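Local coordinates for protein AvrRpt2 (Erwinia amylovora, PDB 6HQZ) that probably acts as a papain-like cysteine protease of the C70 family, a type III effector delivered into plant cells by the fire blight pathogen, at residues N81-F95 with M106-I119. Residues are numbered along the deposited sequence; the frame is centred on the assembly and turned at random.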
loop_
_atom_site.group_PDB
_atom_site.type_symbol
_atom_site.label_atom_id
_atom_site.label_comp_id
_atom_site.label_asym_id
_atom_site.label_seq_id
_atom_site.Cartn_x
_atom_site.Cartn_y
_atom_site.Cartn_z
ATOM N N ASN A 81 -4.100 -5.533 6.576
ATOM C CA ASN A 81 -2.888 -4.908 6.039
ATOM C C ASN A 81 -2.565 -5.390 4.622
ATOM O O ASN A 81 -2.177 -4.598 3.771
ATOM C CB ASN A 81 -1.665 -5.155 6.926
ATOM C CG ASN A 81 -1.706 -4.374 8.215
ATOM O OD1 ASN A 81 -2.390 -3.360 8.337
ATOM N ND2 ASN A 81 -0.993 -4.852 9.188
ATOM N N GLU A 82 -2.697 -6.691 4.369
ATOM C CA GLU A 82 -2.342 -7.178 3.035
ATOM C C GLU A 82 -3.254 -6.655 1.948
ATOM O O GLU A 82 -2.785 -6.268 0.892
ATOM C CB GLU A 82 -2.264 -8.710 2.947
ATOM C CG GLU A 82 -1.755 -9.199 1.589
ATOM C CD GLU A 82 -0.496 -8.492 0.996
ATOM O OE1 GLU A 82 0.499 -8.027 1.708
ATOM O OE2 GLU A 82 -0.456 -8.483 -0.253
ATOM N N LEU A 83 -4.551 -6.649 2.181
ATOM C CA LEU A 83 -5.442 -5.972 1.203
ATOM C C LEU A 83 -5.067 -4.480 0.945
ATOM O O LEU A 83 -5.118 -3.990 -0.179
ATOM C CB LEU A 83 -6.882 -6.066 1.631
ATOM C CG LEU A 83 -7.431 -7.509 1.484
ATOM C CD1 LEU A 83 -8.818 -7.588 2.137
ATOM C CD2 LEU A 83 -7.455 -7.957 0.032
ATOM N N GLY A 84 -4.706 -3.774 2.009
ATOM C CA GLY A 84 -4.276 -2.374 1.891
ATOM C C GLY A 84 -3.030 -2.237 1.035
ATOM O O GLY A 84 -2.935 -1.378 0.138
ATOM N N ASN A 85 -2.066 -3.111 1.308
ATOM C CA ASN A 85 -0.877 -3.147 0.501
ATOM C C ASN A 85 -1.274 -3.353 -0.975
ATOM O O ASN A 85 -0.791 -2.638 -1.830
ATOM C CB ASN A 85 0.009 -4.265 1.044
ATOM C CG ASN A 85 1.279 -4.474 0.265
ATOM O OD1 ASN A 85 1.846 -3.551 -0.349
ATOM N ND2 ASN A 85 1.794 -5.713 0.354
ATOM N N LEU A 86 -2.160 -4.321 -1.256
ATOM C CA LEU A 86 -2.584 -4.610 -2.629
ATOM C C LEU A 86 -3.239 -3.416 -3.327
ATOM O O LEU A 86 -2.916 -3.115 -4.479
ATOM C CB LEU A 86 -3.526 -5.830 -2.679
ATOM C CG LEU A 86 -2.780 -7.172 -2.508
ATOM C CD1 LEU A 86 -3.744 -8.347 -2.331
ATOM C CD2 LEU A 86 -1.848 -7.450 -3.688
ATOM N N LEU A 87 -4.148 -2.745 -2.630
ATOM C CA LEU A 87 -4.802 -1.515 -3.166
ATOM C C LEU A 87 -3.821 -0.362 -3.416
ATOM O O LEU A 87 -3.905 0.384 -4.403
ATOM C CB LEU A 87 -5.858 -1.056 -2.165
ATOM C CG LEU A 87 -7.085 -1.939 -2.014
ATOM C CD1 LEU A 87 -7.836 -1.663 -0.734
ATOM C CD2 LEU A 87 -7.962 -1.766 -3.215
ATOM N N CYS A 88 -2.871 -0.247 -2.518
ATOM C CA CYS A 88 -1.766 0.734 -2.647
ATOM C C CYS A 88 -0.909 0.502 -3.912
ATOM O O CYS A 88 -0.552 1.455 -4.592
ATOM C CB CYS A 88 -0.910 0.677 -1.388
ATOM S SG CYS A 88 0.398 1.929 -1.313
ATOM N N ARG A 89 -0.680 -0.765 -4.291
ATOM C CA ARG A 89 0.121 -1.067 -5.478
ATOM C C ARG A 89 -0.624 -0.960 -6.766
ATOM O O ARG A 89 -0.102 -0.437 -7.743
ATOM C CB ARG A 89 0.688 -2.467 -5.404
ATOM C CG ARG A 89 1.705 -2.613 -4.321
ATOM C CD ARG A 89 1.918 -4.070 -4.011
ATOM N NE ARG A 89 2.631 -4.163 -2.751
ATOM C CZ ARG A 89 3.780 -4.782 -2.572
ATOM N NH1 ARG A 89 4.385 -5.410 -3.583
ATOM N NH2 ARG A 89 4.341 -4.768 -1.363
ATOM N N HIS A 90 -1.866 -1.488 -6.764
ATOM C CA HIS A 90 -2.594 -1.801 -7.981
ATOM C C HIS A 90 -3.824 -0.959 -8.221
ATOM O O HIS A 90 -4.301 -0.916 -9.341
ATOM C CB HIS A 90 -3.028 -3.274 -7.912
ATOM C CG HIS A 90 -1.863 -4.189 -7.720
ATOM N ND1 HIS A 90 -1.739 -5.022 -6.628
ATOM C CD2 HIS A 90 -0.727 -4.324 -8.441
ATOM C CE1 HIS A 90 -0.591 -5.674 -6.718
ATOM N NE2 HIS A 90 0.036 -5.274 -7.812
ATOM N N GLY A 91 -4.305 -0.263 -7.200
ATOM C CA GLY A 91 -5.445 0.597 -7.363
ATOM C C GLY A 91 -6.657 -0.228 -7.072
ATOM O O GLY A 91 -6.547 -1.271 -6.404
ATOM N N PRO A 92 -7.818 0.232 -7.529
ATOM C CA PRO A 92 -9.011 -0.575 -7.200
ATOM C C PRO A 92 -9.019 -2.001 -7.800
ATOM O O PRO A 92 -8.456 -2.287 -8.906
ATOM C CB PRO A 92 -10.164 0.243 -7.762
ATOM C CG PRO A 92 -9.571 1.206 -8.712
ATOM C CD PRO A 92 -8.113 1.398 -8.372
ATOM N N ILE A 93 -9.644 -2.883 -7.074
ATOM C CA ILE A 93 -9.579 -4.308 -7.407
ATOM C C ILE A 93 -11.025 -4.861 -7.478
ATOM O O ILE A 93 -11.809 -4.750 -6.529
ATOM C CB ILE A 93 -8.835 -5.088 -6.322
ATOM C CG1 ILE A 93 -7.399 -4.678 -6.239
ATOM C CG2 ILE A 93 -8.917 -6.600 -6.580
ATOM C CD1 ILE A 93 -6.730 -5.066 -4.938
ATOM N N MET A 94 -11.356 -5.416 -8.628
ATOM C CA MET A 94 -12.684 -6.020 -8.773
ATOM C C MET A 94 -12.646 -7.491 -8.381
ATOM O O MET A 94 -11.796 -8.257 -8.878
ATOM C CB MET A 94 -13.281 -5.858 -10.148
ATOM C CG MET A 94 -12.549 -6.342 -11.322
ATOM S SD MET A 94 -13.444 -5.856 -12.845
ATOM C CE MET A 94 -13.139 -7.323 -13.800
ATOM N N PHE A 95 -13.588 -7.839 -7.512
ATOM C CA PHE A 95 -13.660 -9.169 -6.906
ATOM C C PHE A 95 -15.023 -9.813 -7.092
ATOM O O PHE A 95 -16.107 -9.187 -7.027
ATOM C CB PHE A 95 -13.268 -9.153 -5.410
ATOM C CG PHE A 95 -14.214 -8.452 -4.509
ATOM C CD1 PHE A 95 -14.114 -7.090 -4.358
ATOM C CD2 PHE A 95 -15.128 -9.127 -3.741
ATOM C CE1 PHE A 95 -14.923 -6.404 -3.480
ATOM C CE2 PHE A 95 -15.924 -8.452 -2.828
ATOM C CZ PHE A 95 -15.843 -7.093 -2.721
ATOM N N MET A 106 -20.045 -9.218 -8.585
ATOM C CA MET A 106 -18.801 -8.546 -8.697
ATOM C C MET A 106 -18.905 -7.187 -8.065
ATOM O O MET A 106 -19.935 -6.525 -8.241
ATOM C CB MET A 106 -18.441 -8.382 -10.149
ATOM C CG MET A 106 -18.005 -9.611 -10.868
ATOM S SD MET A 106 -17.737 -9.191 -12.588
ATOM C CE MET A 106 -16.308 -8.132 -12.392
ATOM N N SER A 107 -17.843 -6.788 -7.346
ATOM C CA SER A 107 -17.792 -5.508 -6.665
ATOM C C SER A 107 -16.412 -4.977 -6.752
ATOM O O SER A 107 -15.487 -5.687 -7.174
ATOM C CB SER A 107 -18.204 -5.663 -5.211
ATOM O OG SER A 107 -19.577 -6.033 -5.100
ATOM N N VAL A 108 -16.235 -3.723 -6.374
ATOM C CA VAL A 108 -14.929 -3.094 -6.437
ATOM C C VAL A 108 -14.418 -2.700 -5.111
ATOM O O VAL A 108 -15.033 -1.864 -4.445
ATOM C CB VAL A 108 -14.957 -1.824 -7.348
ATOM C CG1 VAL A 108 -13.539 -1.194 -7.324
ATOM C CG2 VAL A 108 -15.360 -2.195 -8.777
ATOM N N LEU A 109 -13.295 -3.327 -4.721
ATOM C CA LEU A 109 -12.585 -3.052 -3.483
ATOM C C LEU A 109 -11.877 -1.721 -3.619
ATOM O O LEU A 109 -11.109 -1.534 -4.585
ATOM C CB LEU A 109 -11.527 -4.097 -3.193
ATOM C CG LEU A 109 -10.811 -3.941 -1.851
ATOM C CD1 LEU A 109 -11.743 -4.028 -0.620
ATOM C CD2 LEU A 109 -9.733 -5.003 -1.859
ATOM N N THR A 110 -12.112 -0.844 -2.666
ATOM C CA THR A 110 -11.483 0.527 -2.690
ATOM C C THR A 110 -10.625 0.919 -1.473
ATOM O O THR A 110 -9.824 1.876 -1.561
ATOM C CB THR A 110 -12.528 1.631 -2.865
ATOM O OG1 THR A 110 -13.332 1.734 -1.652
ATOM C CG2 THR A 110 -13.351 1.357 -4.133
ATOM N N GLY A 111 -10.903 0.329 -0.311
ATOM C CA GLY A 111 -10.169 0.620 0.859
ATOM C C GLY A 111 -10.402 -0.352 1.977
ATOM O O GLY A 111 -11.160 -1.294 1.835
ATOM N N ILE A 112 -9.753 -0.105 3.101
ATOM C CA ILE A 112 -9.854 -0.965 4.321
ATOM C C ILE A 112 -10.153 -0.071 5.479
ATOM O O ILE A 112 -9.507 0.997 5.660
ATOM C CB ILE A 112 -8.534 -1.720 4.598
ATOM C CG1 ILE A 112 -8.162 -2.599 3.389
ATOM C CG2 ILE A 112 -8.605 -2.564 5.882
ATOM C CD1 ILE A 112 -9.194 -3.682 3.030
ATOM N N ASP A 113 -11.119 -0.512 6.256
ATOM C CA ASP A 113 -11.417 0.075 7.510
ATOM C C ASP A 113 -10.764 -0.797 8.600
ATOM O O ASP A 113 -11.347 -1.796 9.039
ATOM C CB ASP A 113 -12.951 0.204 7.644
ATOM C CG ASP A 113 -13.406 0.688 9.025
ATOM O OD1 ASP A 113 -12.608 0.716 10.011
ATOM O OD2 ASP A 113 -14.601 1.036 9.136
ATOM N N LYS A 114 -9.569 -0.399 9.064
ATOM C CA LYS A 114 -8.858 -1.192 10.059
ATOM C C LYS A 114 -9.575 -1.268 11.386
ATOM O O LYS A 114 -9.724 -2.353 11.917
ATOM C CB LYS A 114 -7.450 -0.658 10.335
ATOM C CG LYS A 114 -6.372 -1.160 9.397
ATOM C CD LYS A 114 -5.831 -2.536 9.776
ATOM C CE LYS A 114 -5.039 -2.573 11.068
ATOM N NZ LYS A 114 -4.374 -3.895 11.149
ATOM N N PRO A 115 -9.976 -0.106 11.954
ATOM C CA PRO A 115 -10.613 -0.165 13.289
ATOM C C PRO A 115 -11.790 -1.131 13.400
ATOM O O PRO A 115 -11.968 -1.735 14.448
ATOM C CB PRO A 115 -11.109 1.280 13.515
ATOM C CG PRO A 115 -10.166 2.128 12.727
ATOM C CD PRO A 115 -9.731 1.297 11.542
ATOM N N ASN A 116 -12.594 -1.230 12.336
ATOM C CA ASN A 116 -13.771 -2.075 12.306
ATOM C C ASN A 116 -13.538 -3.380 11.550
ATOM O O ASN A 116 -14.476 -4.118 11.361
ATOM C CB ASN A 116 -14.931 -1.296 11.658
ATOM C CG ASN A 116 -15.445 -0.192 12.548
ATOM O OD1 ASN A 116 -15.729 -0.440 13.734
ATOM N ND2 ASN A 116 -15.578 1.029 12.007
ATOM N N ASP A 117 -12.305 -3.664 11.122
ATOM C CA ASP A 117 -11.956 -4.911 10.423
ATOM C C ASP A 117 -12.930 -5.228 9.266
ATOM O O ASP A 117 -13.581 -6.288 9.217
ATOM C CB ASP A 117 -11.837 -6.061 11.440
ATOM C CG ASP A 117 -11.110 -7.249 10.894
ATOM O OD1 ASP A 117 -10.040 -7.111 10.240
ATOM O OD2 ASP A 117 -11.606 -8.365 11.125
ATOM N N ALA A 118 -12.992 -4.274 8.340
ATOM C CA ALA A 118 -13.932 -4.304 7.217
ATOM C C ALA A 118 -13.290 -3.786 5.939
ATOM O O ALA A 118 -12.356 -2.989 5.963
ATOM C CB ALA A 118 -15.163 -3.467 7.557
ATOM N N ILE A 119 -13.827 -4.237 4.805
ATOM C CA ILE A 119 -13.416 -3.762 3.509
ATOM C C ILE A 119 -14.417 -2.743 3.047
ATOM O O ILE A 119 -15.563 -2.780 3.449
ATOM C CB ILE A 119 -13.318 -4.867 2.469
ATOM C CG1 ILE A 119 -14.681 -5.555 2.239
ATOM C CG2 ILE A 119 -12.316 -5.893 2.980
ATOM C CD1 ILE A 119 -14.732 -6.181 0.865
HETATM O O HOH W 1 -3.814 -6.472 9.175
#
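F95 lies across its antiparallel neighbour S107 with CG between its own backbone N and carbonyl carbon (chi1 68°), which turns the ring toward strand 106-113. S107 CB makes an off-centre CH-pi contact, 4.1 Å from the ring centroid, while L109 N sits at the ring edge. From the opposite direction I119 reaches in, its CD1 3.9 Å from F95 CZ. L109, on the same face of the sheet as F95 and I93, joins this cluster to helix 81-90. Its CG is anti to the backbone N (chi1 -175°) and packs 3.8 Å from L87 CD2, the two leucines crossing at about a right angle. The other branch of L87, CD1, rests on the backbone of G111, where T110 and G111 form a classic beta bulge opposite I120. One turn earlier L83 straddles the hairpin of strands 106-113 and 118-119: CB meets I112 CD1 at 3.6 Å, CD1 meets I119 CG2, and CD2 approaches L109 CD2. F137 of helix 134-140 also touches L83, F95 and I119. On the other face M94 and M106 run side by side, pointing the same way, with their CE methyls 3.6 Å apart; M94 goes on to pack against helix 19-27 at W21, C24 and T25. Paired backbone bonds at I93-L109 and F95-S107 fix the strand register, L109 N to I93 O being 2.7 Å. At the outer end, K114 NZ reaches N81 OD1 in a weak 3.5 Å bond, and a water accepts from N81 N. Helix 81-90 is thus held to the central sheet of the papain-like domain chiefly by apolar branches, whereas its far side bears C88, disulfide-bonded to C88 of the second subunit, so one helix joins hydrophobic core and dimer interface.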